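Long-range contacts in attaching and effacing protein, pathogenesis factor (Escherichia coli, PDB 4E9L), which acts as an adhesin of the intimin/invasin family in Escherichia coli, this piece of it being built from serial bacterial immunoglobulin-like domains: residues Val199-Asp204 with Thr212-Val217; Thr244-Thr249 with Tyr256-Thr261; Gly267-Met272 with Ala285-Ile290; Asp190-Asn195 with Asn224-Leu229; Val289-Met294 with Asn326-Leu331. All coordinates share one frame; numbering follows the deposited sequence. Where two conformers were deposited one is given.

Contact 1: residues Val199-Asp204 with Thr212-Val217; sequences VSVAED and TTVTLV
Val199-Val201 and Thr212-Val217 run antiparallel, their axes 4.7 Å apart at closest approach and their directions 162° apart. Ser200 and Thr215 make the hydrogen-bonded pair, N of each to O of the other, between the non-hydrogen-bonded pairs Val199-Leu216 and Val201-Val214. Just beyond the end of the first strand, Ala202 N still reaches Thr213 O at 2.9 Å. This alternation puts Val199, Val201, Val214 and Leu216 on one face, while Ser200 and Thr215 occupy the other. Val214 divides its branches between two valines. Its CG1, anti to the backbone N (chi1 -179°), comes in at a slant against Val199 CG2 at 3.5 Å. Its CG2 lies 4.0 Å from Val201 CG1, and these two side chains run alongside each other. The pairing forms one border of a four-stranded antiparallel sheet in an immunoglobulin-like beta sandwich. Its valine face is turned to the second sheet, where Val199 touches Ala281 and Ala285 and Val201 touches Val271. Where the strands part, Glu203 bends at chi2, and it and Thr212 pass with opposite headings. Thr212 OG1 donates to Glu203 OE1 at 2.9 Å, meeting it from above the carboxylate plane, 40° out of it. The same hydroxyl oxygen accepts a weak bond from Glu203 N at 3.2 Å.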
# COMPACT_ATOMS: atom_id res chain seq x y z
N VAL A 199 -7.00 3.74 2.45
CA VAL A 199 -6.11 3.47 1.33
C VAL A 199 -5.05 4.59 1.24
O VAL A 199 -5.37 5.76 1.43
CB VAL A 199 -6.83 3.19 -0.03
CG1 VAL A 199 -7.66 4.38 -0.50
CG2 VAL A 199 -5.82 2.80 -1.12
N SER A 200 -3.80 4.22 0.91
CA SER A 200 -2.66 5.13 0.85
C SER A 200 -1.77 4.73 -0.32
O SER A 200 -1.72 3.56 -0.67
CB SER A 200 -1.89 5.01 2.17
OG SER A 200 -0.65 5.70 2.16
N VAL A 201 -1.06 5.68 -0.92
CA VAL A 201 -0.09 5.40 -2.00
C VAL A 201 1.29 5.81 -1.47
O VAL A 201 1.38 6.77 -0.71
CB VAL A 201 -0.41 6.00 -3.40
CG1 VAL A 201 -1.60 5.31 -4.05
CG2 VAL A 201 -0.60 7.52 -3.33
N ALA A 202 2.32 5.04 -1.81
CA ALA A 202 3.69 5.27 -1.34
C ALA A 202 4.27 6.60 -1.86
O ALA A 202 5.04 7.24 -1.15
CB ALA A 202 4.58 4.11 -1.75
N GLU A 203 3.88 7.01 -3.08
CA GLU A 203 4.33 8.24 -3.74
C GLU A 203 3.12 8.95 -4.32
O GLU A 203 2.33 8.32 -5.04
CB GLU A 203 5.30 7.91 -4.89
CG GLU A 203 6.57 7.19 -4.46
CD GLU A 203 7.08 6.21 -5.49
OE1 GLU A 203 6.69 5.01 -5.43
OE2 GLU A 203 7.88 6.63 -6.36
N ASP A 204 2.99 10.27 -4.07
CA ASP A 204 1.85 10.98 -4.67
C ASP A 204 2.16 11.68 -6.01
O ASP A 204 1.29 12.32 -6.61
CB ASP A 204 1.10 11.85 -3.66
CG ASP A 204 1.92 12.92 -2.98
OD1 ASP A 204 2.98 13.30 -3.54
OD2 ASP A 204 1.51 13.37 -1.90
N THR A 212 3.94 2.56 -8.28
CA THR A 212 4.00 2.80 -6.84
C THR A 212 3.22 1.69 -6.11
O THR A 212 2.53 0.90 -6.74
CB THR A 212 3.52 4.25 -6.47
OG1 THR A 212 3.89 4.52 -5.11
CG2 THR A 212 2.02 4.43 -6.58
N THR A 213 3.36 1.64 -4.78
CA THR A 213 2.67 0.67 -3.94
C THR A 213 1.44 1.32 -3.34
O THR A 213 1.49 2.45 -2.85
CB THR A 213 3.59 0.10 -2.83
OG1 THR A 213 4.75 -0.46 -3.46
CG2 THR A 213 2.88 -0.99 -2.02
N VAL A 214 0.35 0.60 -3.42
CA VAL A 214 -0.94 1.00 -2.84
C VAL A 214 -1.10 0.13 -1.60
O VAL A 214 -0.92 -1.09 -1.71
CB VAL A 214 -2.11 0.77 -3.82
CG1 VAL A 214 -3.44 1.22 -3.20
CG2 VAL A 214 -1.87 1.49 -5.12
N THR A 215 -1.44 0.72 -0.44
CA THR A 215 -1.69 -0.06 0.78
C THR A 215 -3.15 0.17 1.22
O THR A 215 -3.61 1.32 1.29
CB THR A 215 -0.71 0.35 1.92
OG1 THR A 215 0.65 0.16 1.52
CG2 THR A 215 -0.92 -0.47 3.20
N LEU A 216 -3.88 -0.92 1.51
CA LEU A 216 -5.22 -0.86 2.07
C LEU A 216 -5.14 -1.41 3.51
O LEU A 216 -4.57 -2.47 3.73
CB LEU A 216 -6.23 -1.72 1.26
CG LEU A 216 -7.63 -1.89 1.92
CD1 LEU A 216 -8.46 -0.57 1.86
CD2 LEU A 216 -8.42 -3.01 1.25
N VAL A 217 -5.72 -0.69 4.47
CA VAL A 217 -5.84 -1.22 5.83
C VAL A 217 -7.37 -1.38 5.98
O VAL A 217 -8.11 -0.40 5.94
CB VAL A 217 -5.13 -0.38 6.93
CG1 VAL A 217 -5.42 -0.96 8.31
CG2 VAL A 217 -3.62 -0.36 6.71

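Contact 2: residues Thr244-Thr249 with Tyr256-Thr261; sequences TVSSWT and YVATLT
Trp248 lays its ring over Ala258 and also touches Tyr256, and its side chain can be followed atom by atom over the opposite strand. CB stands 4.0 Å from Val257 O. From there chi1 of -68° sets CG anti to the carbonyl carbon, and CD2, at the ring fusion, comes 3.6 Å from Ala258 CB. The six-membered ring then covers that methyl: Ala258 CB sits 3.5 Å from the ring centroid and only 10° off its normal, a CH-pi contact over the face. CG, CE2, CZ2 and CH2 lie about the same methyl. Next to CD2, CE3 comes obliquely within 3.7 Å of Tyr256 CB, and CZ3 comes close to Tyr256 O. The backbone beneath is antiparallel but slips by one residue between the pairs Val245-Leu260 and Thr249-Val257. Ser246 spans the slip with its hydroxyl. Chi1 of 74° sets OG between its own backbone N and carbonyl carbon, where it accepts the N-H of Thr259 at 2.8 Å and itself donates to Ser247 O, while Ser246 N bonds to Thr259 O. A water adds to the irregular part, donating to Ser247 O at 2.9 Å and hydrogen-bonded to Thr249 OG1. This hairpin belongs to an immunoglobulin-like sandwich that has no helices. Strand 244-252 borders its sheet and strand 255-261 pairs on its other side with strand 211-217. The Trp248 side chain also touches Val214 in that strand, Leu231 in strand 231-236 and Pro273 in strand 267-275, and so bridges the two sheets.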
# COMPACT_ATOMS: atom_id res chain seq x y z
N THR A 244 -2.87 0.57 -14.50
CA THR A 244 -3.36 -0.73 -14.03
C THR A 244 -3.03 -0.92 -12.55
O THR A 244 -2.21 -0.20 -11.99
CB THR A 244 -2.71 -1.91 -14.82
OG1 THR A 244 -1.29 -1.92 -14.61
CG2 THR A 244 -2.99 -1.89 -16.31
N VAL A 245 -3.71 -1.87 -11.93
CA VAL A 245 -3.42 -2.32 -10.58
C VAL A 245 -3.19 -3.85 -10.69
O VAL A 245 -3.87 -4.54 -11.45
CB VAL A 245 -4.53 -1.95 -9.54
CG1 VAL A 245 -4.14 -2.40 -8.12
CG2 VAL A 245 -4.81 -0.44 -9.56
N SER A 246 -2.21 -4.35 -9.93
CA SER A 246 -1.85 -5.77 -9.86
C SER A 246 -2.78 -6.53 -8.90
O SER A 246 -3.70 -5.96 -8.30
CB SER A 246 -0.41 -5.90 -9.35
OG SER A 246 -0.30 -5.60 -7.96
N SER A 247 -2.49 -7.83 -8.69
CA SER A 247 -3.15 -8.66 -7.68
C SER A 247 -2.77 -8.07 -6.30
O SER A 247 -1.77 -7.36 -6.19
CB SER A 247 -2.63 -10.09 -7.76
OG SER A 247 -1.23 -10.12 -7.51
N TRP A 248 -3.56 -8.35 -5.26
CA TRP A 248 -3.28 -7.88 -3.90
C TRP A 248 -2.53 -8.94 -3.09
O TRP A 248 -2.74 -10.14 -3.30
CB TRP A 248 -4.58 -7.47 -3.19
CG TRP A 248 -5.19 -6.24 -3.81
CD1 TRP A 248 -5.93 -6.18 -4.95
CD2 TRP A 248 -5.06 -4.89 -3.33
NE1 TRP A 248 -6.27 -4.88 -5.23
CE2 TRP A 248 -5.77 -4.06 -4.24
CE3 TRP A 248 -4.39 -4.29 -2.25
CZ2 TRP A 248 -5.83 -2.67 -4.10
CZ3 TRP A 248 -4.44 -2.91 -2.11
CH2 TRP A 248 -5.17 -2.12 -3.01
N THR A 249 -1.65 -8.49 -2.21
CA THR A 249 -0.91 -9.37 -1.29
C THR A 249 -1.29 -9.00 0.12
O THR A 249 -1.04 -7.87 0.55
CB THR A 249 0.61 -9.26 -1.47
OG1 THR A 249 0.94 -9.51 -2.84
CG2 THR A 249 1.37 -10.26 -0.56
N TYR A 256 -3.19 -4.92 3.14
CA TYR A 256 -3.06 -5.53 1.79
C TYR A 256 -2.30 -4.57 0.92
O TYR A 256 -2.50 -3.37 1.02
CB TYR A 256 -4.45 -5.78 1.14
CG TYR A 256 -5.37 -6.63 1.98
CD1 TYR A 256 -5.58 -7.97 1.68
CD2 TYR A 256 -6.06 -6.08 3.06
CE1 TYR A 256 -6.45 -8.75 2.44
CE2 TYR A 256 -6.92 -6.86 3.83
CZ TYR A 256 -7.11 -8.19 3.52
OH TYR A 256 -7.94 -8.97 4.27
N VAL A 257 -1.43 -5.09 0.05
CA VAL A 257 -0.68 -4.19 -0.84
C VAL A 257 -0.84 -4.59 -2.30
O VAL A 257 -1.03 -5.77 -2.60
CB VAL A 257 0.83 -4.05 -0.46
CG1 VAL A 257 0.99 -3.48 0.96
CG2 VAL A 257 1.58 -5.38 -0.63
N ALA A 258 -0.71 -3.62 -3.21
CA ALA A 258 -0.76 -3.90 -4.66
C ALA A 258 0.13 -2.91 -5.36
O ALA A 258 0.46 -1.86 -4.79
CB ALA A 258 -2.21 -3.78 -5.18
N THR A 259 0.52 -3.25 -6.59
CA THR A 259 1.31 -2.37 -7.46
C THR A 259 0.39 -1.63 -8.42
O THR A 259 -0.35 -2.25 -9.18
CB THR A 259 2.38 -3.14 -8.22
OG1 THR A 259 3.18 -3.85 -7.27
CG2 THR A 259 3.28 -2.20 -9.06
N LEU A 260 0.50 -0.31 -8.42
CA LEU A 260 -0.25 0.53 -9.34
C LEU A 260 0.77 0.96 -10.39
O LEU A 260 1.78 1.57 -10.03
CB LEU A 260 -0.80 1.77 -8.57
CG LEU A 260 -1.74 2.74 -9.33
CD1 LEU A 260 -2.41 3.69 -8.35
CD2 LEU A 260 -0.97 3.61 -10.30
N THR A 261 0.53 0.61 -11.67
CA THR A 261 1.44 1.00 -12.75
C THR A 261 0.75 2.09 -13.56
O THR A 261 -0.38 1.90 -14.01
CB THR A 261 1.83 -0.20 -13.66
OG1 THR A 261 2.24 -1.32 -12.87
CG2 THR A 261 2.95 0.17 -14.65
O HOH W 1 0.72 -7.65 -4.82

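Contact 3: residues Gly267-Met272 with Ala285-Ile290; sequences GELRVM and AQLTVI
Glu268 meets Gln286 and Thr288 with one carboxylate oxygen each, and their orientations differ. The Gln286 side chain crosses Glu268 at about a right angle, with the amide and carboxylate planes 60° apart. Gln286 NE2 donates to OE1 of Glu268 from the anti side at 3.1 Å. Thr288 comes in obliquely, its OG1 giving a 2.7 Å bond to Glu268 OE2 on the syn side. Both donors approach from 31° out of the carboxylate plane. The bend at chi2 of Glu268 (-52°) carries CD toward the neighbouring strand. Arg270, in the conformer described, keeps beside Gln286 with the same heading, its CG 3.7 Å from Gln286 CD. Beneath this polar row the strands of a beta hairpin, 267-275 and 278-290, pair antiparallel inside the second sheet of the immunoglobulin-like sandwich. N and O of Gly267, Leu269 and Val271 bond in turn to Val289, Leu287 and Ala285. The other face is apolar and looks into the sandwich. Leu269 and Leu287 project from it together, with Leu269 CD2 4.2 Å from Leu287 CD1. The same Leu269 CD2 touches Val289 CG2 at 4.0 Å, that valine crossing it obliquely. Farther along, Val271 CG1 packs on Ala285 CB at 3.8 Å, and both residues also touch Val201 of the opposite sheet. Gly267, where the pairing begins, has a positive phi, and at its backbone angles a beta carbon would collide with the carbonyl oxygen before it.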
# COMPACT_ATOMS: atom_id res chain seq x y z
N GLY A 267 -1.36 13.47 -15.49
CA GLY A 267 -2.52 14.08 -14.85
C GLY A 267 -2.94 13.38 -13.58
O GLY A 267 -2.23 12.51 -13.07
N GLU A 268 -4.12 13.74 -13.07
CA GLU A 268 -4.67 13.16 -11.85
C GLU A 268 -5.13 11.72 -12.04
O GLU A 268 -5.69 11.35 -13.07
CB GLU A 268 -5.80 14.02 -11.25
CG GLU A 268 -5.36 15.37 -10.70
CD GLU A 268 -4.20 15.40 -9.71
OE1 GLU A 268 -4.27 14.67 -8.69
OE2 GLU A 268 -3.24 16.17 -9.95
N LEU A 269 -4.92 10.93 -11.00
CA LEU A 269 -5.31 9.53 -10.91
C LEU A 269 -5.79 9.25 -9.47
O LEU A 269 -5.14 9.66 -8.51
CB LEU A 269 -4.06 8.67 -11.24
CG LEU A 269 -4.21 7.15 -11.21
CD1 LEU A 269 -5.36 6.70 -12.06
CD2 LEU A 269 -2.94 6.48 -11.72
N ARG A 270 -6.91 8.54 -9.35
CA ARG A 270 -7.47 8.15 -8.05
C ARG A 270 -7.64 6.64 -8.04
O ARG A 270 -8.06 6.07 -9.05
CB ARG A 270 -8.83 8.83 -7.78
CG ARG A 270 -8.70 10.33 -7.52
CD ARG A 270 -10.05 11.04 -7.39
NE ARG A 270 -10.86 10.97 -8.60
CZ ARG A 270 -10.72 11.75 -9.67
NH1 ARG A 270 -9.76 12.66 -9.70
NH2 ARG A 270 -11.52 11.61 -10.72
N VAL A 271 -7.28 6.00 -6.91
CA VAL A 271 -7.38 4.56 -6.74
C VAL A 271 -8.29 4.24 -5.58
O VAL A 271 -8.06 4.67 -4.45
CB VAL A 271 -6.01 3.82 -6.66
CG1 VAL A 271 -5.08 4.42 -5.61
CG2 VAL A 271 -6.18 2.31 -6.45
N MET A 272 -9.32 3.46 -5.86
CA MET A 272 -10.26 2.99 -4.86
C MET A 272 -10.21 1.45 -4.81
O MET A 272 -10.66 0.81 -5.76
CB MET A 272 -11.69 3.51 -5.15
CG MET A 272 -12.77 2.97 -4.18
SD MET A 272 -12.37 3.28 -2.44
CE MET A 272 -12.88 5.03 -2.33
N ALA A 285 -7.27 7.03 -2.83
CA ALA A 285 -5.94 7.62 -2.68
C ALA A 285 -5.67 8.41 -3.99
O ALA A 285 -6.02 7.94 -5.08
CB ALA A 285 -4.89 6.55 -2.50
N GLN A 286 -5.11 9.62 -3.88
CA GLN A 286 -4.87 10.42 -5.06
C GLN A 286 -3.38 10.64 -5.35
O GLN A 286 -2.56 10.87 -4.45
CB GLN A 286 -5.64 11.75 -4.98
CG GLN A 286 -5.81 12.46 -6.34
CD GLN A 286 -6.98 13.43 -6.37
OE1 GLN A 286 -7.84 13.48 -5.48
NE2 GLN A 286 -7.06 14.21 -7.44
N LEU A 287 -3.05 10.54 -6.64
CA LEU A 287 -1.70 10.83 -7.09
C LEU A 287 -1.74 11.60 -8.40
O LEU A 287 -2.77 11.66 -9.08
CB LEU A 287 -0.75 9.61 -7.12
CG LEU A 287 -0.97 8.46 -8.11
CD1 LEU A 287 -0.28 8.75 -9.48
CD2 LEU A 287 -0.27 7.21 -7.60
N THR A 288 -0.62 12.23 -8.71
CA THR A 288 -0.42 12.94 -9.95
C THR A 288 0.57 12.13 -10.77
O THR A 288 1.69 11.83 -10.30
CB THR A 288 0.08 14.37 -9.68
OG1 THR A 288 -0.97 15.08 -9.02
CG2 THR A 288 0.43 15.13 -10.95
N VAL A 289 0.19 11.80 -12.00
CA VAL A 289 1.12 11.18 -12.94
C VAL A 289 1.84 12.36 -13.64
O VAL A 289 1.21 13.21 -14.26
CB VAL A 289 0.50 10.16 -13.94
CG1 VAL A 289 1.58 9.51 -14.82
CG2 VAL A 289 -0.31 9.09 -13.20
N ILE A 290 3.15 12.42 -13.48
CA ILE A 290 4.01 13.43 -14.10
C ILE A 290 4.72 12.80 -15.29
O ILE A 290 4.56 11.60 -15.50
CB ILE A 290 4.96 14.05 -13.03
CG1 ILE A 290 5.99 13.00 -12.48
CG2 ILE A 290 4.12 14.71 -11.90
CD1 ILE A 290 7.21 13.62 -11.67

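Contact 4: residues Asp190-Asn195 with Asn224-Leu229; sequences DALSSN and NAISGL
Ile226 reaches Leu192 through two torsions: chi1 of -57° sets CG1 anti to the carbonyl carbon, and chi2 of 169° then extends CD1 toward the other segment. The contact lies at the junction of two successive immunoglobulin-like domains. Asp190-Asn195 links strand 183-187 of one to strand 198-201 of the next, and Asn224-Leu229 is a loop of the latter, between strands 211-217 and 231-236. Neither segment is regular here, and no hydrogen bond joins them; the contact is van der Waals, mostly between apolar side chains, at the surface. Ile226 CD1 rests on the backbone of the linker, 3.5 Å from Leu192 CA. The same methyl lies 3.8 Å from Asp190 O and 3.9 Å from Leu192 CB. Beyond it the two leucine side chains approach at a slant, Leu192 CD1 to Leu229 CD1 at 3.7 Å, and both also touch Phe275 of strand 267-275. Asp220 takes the N-H of Asp190 with one carboxylate oxygen and that of Asn224 with the other. The Asn224 amide bonds to Thr162 O and Ala164 N, next to strand 165-173 of the preceding domain. Within the linker, Asp190 OD1 folds back to accept Ala191 N at 2.8 Å, on its anti side and tilted from the carboxylate plane.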
# COMPACT_ATOMS: atom_id res chain seq x y z
N ASP A 190 -16.70 -7.68 12.05
CA ASP A 190 -17.98 -7.47 11.39
C ASP A 190 -17.74 -7.05 9.91
O ASP A 190 -16.60 -7.14 9.40
CB ASP A 190 -18.79 -6.42 12.19
CG ASP A 190 -20.31 -6.59 12.12
OD1 ASP A 190 -20.81 -7.14 11.11
OD2 ASP A 190 -20.99 -6.10 13.03
N ALA A 191 -18.80 -6.61 9.21
CA ALA A 191 -18.68 -6.19 7.80
C ALA A 191 -17.64 -5.08 7.62
O ALA A 191 -17.43 -4.26 8.52
CB ALA A 191 -20.03 -5.72 7.26
N LEU A 192 -17.00 -5.05 6.44
CA LEU A 192 -16.02 -4.02 6.15
C LEU A 192 -16.68 -2.63 6.27
O LEU A 192 -17.75 -2.40 5.70
CB LEU A 192 -15.43 -4.24 4.74
CG LEU A 192 -14.23 -3.34 4.37
CD1 LEU A 192 -13.32 -4.02 3.35
CD2 LEU A 192 -14.68 -2.00 3.85
N SER A 193 -16.04 -1.75 7.04
CA SER A 193 -16.46 -0.36 7.22
C SER A 193 -15.59 0.54 6.35
O SER A 193 -14.39 0.67 6.63
CB SER A 193 -16.30 0.06 8.68
OG SER A 193 -16.43 1.47 8.87
N SER A 194 -16.19 1.20 5.30
CA SER A 194 -15.47 2.13 4.43
C SER A 194 -14.92 3.30 5.24
O SER A 194 -13.86 3.82 4.94
CB SER A 194 -16.39 2.66 3.33
OG SER A 194 -17.02 1.60 2.63
N ASN A 195 -15.65 3.70 6.30
CA ASN A 195 -15.25 4.83 7.16
C ASN A 195 -14.00 4.58 7.98
O ASN A 195 -13.20 5.49 8.15
CB ASN A 195 -16.40 5.25 8.08
CG ASN A 195 -17.65 5.63 7.33
OD1 ASN A 195 -17.77 6.74 6.81
ND2 ASN A 195 -18.57 4.68 7.22
N ASN A 224 -11.64 -3.46 14.07
CA ASN A 224 -10.96 -4.76 13.97
C ASN A 224 -10.42 -4.92 12.56
O ASN A 224 -11.15 -4.66 11.60
CB ASN A 224 -11.90 -5.93 14.28
CG ASN A 224 -12.41 -5.93 15.70
OD1 ASN A 224 -11.63 -5.98 16.67
ND2 ASN A 224 -13.72 -5.88 15.84
N ALA A 225 -9.19 -5.41 12.43
CA ALA A 225 -8.55 -5.71 11.15
C ALA A 225 -9.30 -6.88 10.48
O ALA A 225 -9.71 -7.83 11.16
CB ALA A 225 -7.09 -6.08 11.39
N ILE A 226 -9.56 -6.77 9.17
CA ILE A 226 -10.27 -7.80 8.43
C ILE A 226 -9.30 -8.56 7.53
O ILE A 226 -8.73 -7.98 6.59
CB ILE A 226 -11.47 -7.24 7.64
CG1 ILE A 226 -12.47 -6.50 8.56
CG2 ILE A 226 -12.17 -8.38 6.87
CD1 ILE A 226 -13.50 -5.73 7.81
N SER A 227 -9.15 -9.87 7.79
CA SER A 227 -8.27 -10.79 7.06
C SER A 227 -8.98 -11.60 5.98
O SER A 227 -10.20 -11.70 5.98
CB SER A 227 -7.55 -11.73 8.02
OG SER A 227 -6.57 -11.03 8.77
N GLY A 228 -8.18 -12.13 5.05
CA GLY A 228 -8.61 -13.01 3.97
C GLY A 228 -9.50 -12.41 2.92
O GLY A 228 -10.19 -13.16 2.23
N LEU A 229 -9.50 -11.07 2.76
CA LEU A 229 -10.35 -10.43 1.75
C LEU A 229 -9.87 -10.67 0.33
O LEU A 229 -8.66 -10.73 0.09
CB LEU A 229 -10.44 -8.91 1.98
CG LEU A 229 -11.22 -8.47 3.24
CD1 LEU A 229 -11.13 -6.99 3.43
CD2 LEU A 229 -12.68 -8.87 3.18

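Contact 5: residues Val289-Met294 with Asn326-Leu331; sequences VIAGEM and NPVTGL
At the link between two successive immunoglobulin-like domains, Ala291 is received by the loop Asn326-Leu331, against Pro327 and Val328. Ala291 is the first residue past strand 278-290, and its CA lies 5.5 Å from that of Val328. Its CB points toward the loop and is met by three residues: Pro327 O at 3.4 Å, Val328 CG2 at 3.8 Å and Asn326 CB at 4.0 Å. The branch of Val328 that does the touching follows from its chi1 of 178°, which puts CG1 anti to the backbone N and leaves CG2 beside that N. The same CG2 lies 3.9 Å from Gly292 O, and more loosely 4.4 Å from Met294 CB. No hydrogen bond crosses between the segments. The linker thus leaves the sandwich of one domain and runs over a loop of the next, between strands 313-319 and 337-339, by van der Waals contact. Polar links come from neighbouring residues. Asp322 accepts Gly292 N with OD2 and Asn326 N with OD1, which brings both backbones to one carboxylate. Asn326 ND2 reaches back to Gly264 O of the domain before, and Tyr362 OH bonds to Val328 O and Leu331 N in the loop.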
# COMPACT_ATOMS: atom_id res chain seq x y z
N VAL A 289 0.19 11.80 -12.00
CA VAL A 289 1.12 11.18 -12.94
C VAL A 289 1.84 12.36 -13.64
O VAL A 289 1.21 13.21 -14.26
CB VAL A 289 0.50 10.16 -13.94
CG1 VAL A 289 1.58 9.51 -14.82
CG2 VAL A 289 -0.31 9.09 -13.20
N ILE A 290 3.15 12.42 -13.48
CA ILE A 290 4.01 13.43 -14.10
C ILE A 290 4.72 12.80 -15.29
O ILE A 290 4.56 11.60 -15.50
CB ILE A 290 4.96 14.05 -13.03
CG1 ILE A 290 5.99 13.00 -12.48
CG2 ILE A 290 4.12 14.71 -11.90
CD1 ILE A 290 7.21 13.62 -11.67
N ALA A 291 5.49 13.58 -16.09
CA ALA A 291 6.18 13.00 -17.25
C ALA A 291 7.12 11.87 -16.86
O ALA A 291 7.68 11.85 -15.75
CB ALA A 291 6.94 14.08 -18.03
N GLY A 292 7.30 10.92 -17.78
CA GLY A 292 8.20 9.79 -17.55
C GLY A 292 9.65 10.23 -17.57
O GLY A 292 9.97 11.43 -17.71
N GLU A 293 10.56 9.26 -17.40
CA GLU A 293 12.01 9.46 -17.48
C GLU A 293 12.29 10.15 -18.83
O GLU A 293 11.66 9.78 -19.83
CB GLU A 293 12.70 8.07 -17.49
CG GLU A 293 14.22 8.10 -17.37
CD GLU A 293 14.92 6.76 -17.18
OE1 GLU A 293 14.26 5.71 -17.33
OE2 GLU A 293 16.14 6.77 -16.88
N MET A 294 13.19 11.12 -18.86
CA MET A 294 13.47 11.79 -20.13
C MET A 294 13.96 10.84 -21.22
O MET A 294 14.63 9.84 -20.95
CB MET A 294 14.32 13.06 -19.96
CG MET A 294 15.79 12.81 -19.80
SD MET A 294 16.67 12.93 -21.39
CE MET A 294 16.18 14.55 -21.92
N ASN A 326 5.50 13.44 -23.68
CA ASN A 326 5.07 14.40 -22.65
C ASN A 326 6.21 15.37 -22.35
O ASN A 326 7.34 14.93 -22.14
CB ASN A 326 4.67 13.70 -21.34
CG ASN A 326 3.47 12.81 -21.49
OD1 ASN A 326 2.39 13.23 -21.94
ND2 ASN A 326 3.63 11.55 -21.12
N PRO A 327 5.92 16.68 -22.22
CA PRO A 327 6.99 17.63 -21.83
C PRO A 327 7.48 17.35 -20.41
O PRO A 327 6.68 17.10 -19.50
CB PRO A 327 6.33 19.01 -21.96
CG PRO A 327 4.86 18.76 -21.92
CD PRO A 327 4.61 17.35 -22.39
N VAL A 328 8.81 17.32 -20.22
CA VAL A 328 9.40 17.07 -18.92
C VAL A 328 9.60 18.42 -18.21
O VAL A 328 10.52 19.18 -18.53
CB VAL A 328 10.66 16.17 -18.94
CG1 VAL A 328 11.24 16.00 -17.52
CG2 VAL A 328 10.35 14.81 -19.56
N THR A 329 8.69 18.73 -17.28
CA THR A 329 8.66 20.02 -16.57
C THR A 329 9.24 19.93 -15.14
O THR A 329 9.22 18.86 -14.54
CB THR A 329 7.22 20.59 -16.65
OG1 THR A 329 7.21 21.97 -16.32
CG2 THR A 329 6.21 19.83 -15.79
N GLY A 330 9.72 21.07 -14.63
CA GLY A 330 10.26 21.21 -13.28
C GLY A 330 11.54 20.45 -13.00
O GLY A 330 11.85 20.17 -11.84
N LEU A 331 12.31 20.16 -14.06
CA LEU A 331 13.54 19.40 -13.93
C LEU A 331 14.70 20.13 -14.58
O LEU A 331 14.89 20.07 -15.82
CB LEU A 331 13.32 17.98 -14.49
CG LEU A 331 14.52 17.04 -14.55
CD1 LEU A 331 15.05 16.71 -13.16
CD2 LEU A 331 14.17 15.78 -15.33

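Overall arrangement
Contacts 1, 2 and 3 build the body of one immunoglobulin-like domain. Contacts 1 and 2 share a sheet through the neighbouring strands 211-217 and 255-261, their centres about 9 Å apart. Contact 3 belongs to the facing sheet, and Leu260 packs on Leu269 and Val271 between the two. Contacts 4 and 5 lie at the two ends of this domain, centres about 38 Å apart. Along the chain contact 4 encloses contact 1, then contacts 2, 3 and 5 follow, the last sharing Val289 and Ile290 with contact 3. The two end junctions are built alike, each a linker against the equivalent loop of the following domain, consistent with domains joined in an elongated rod.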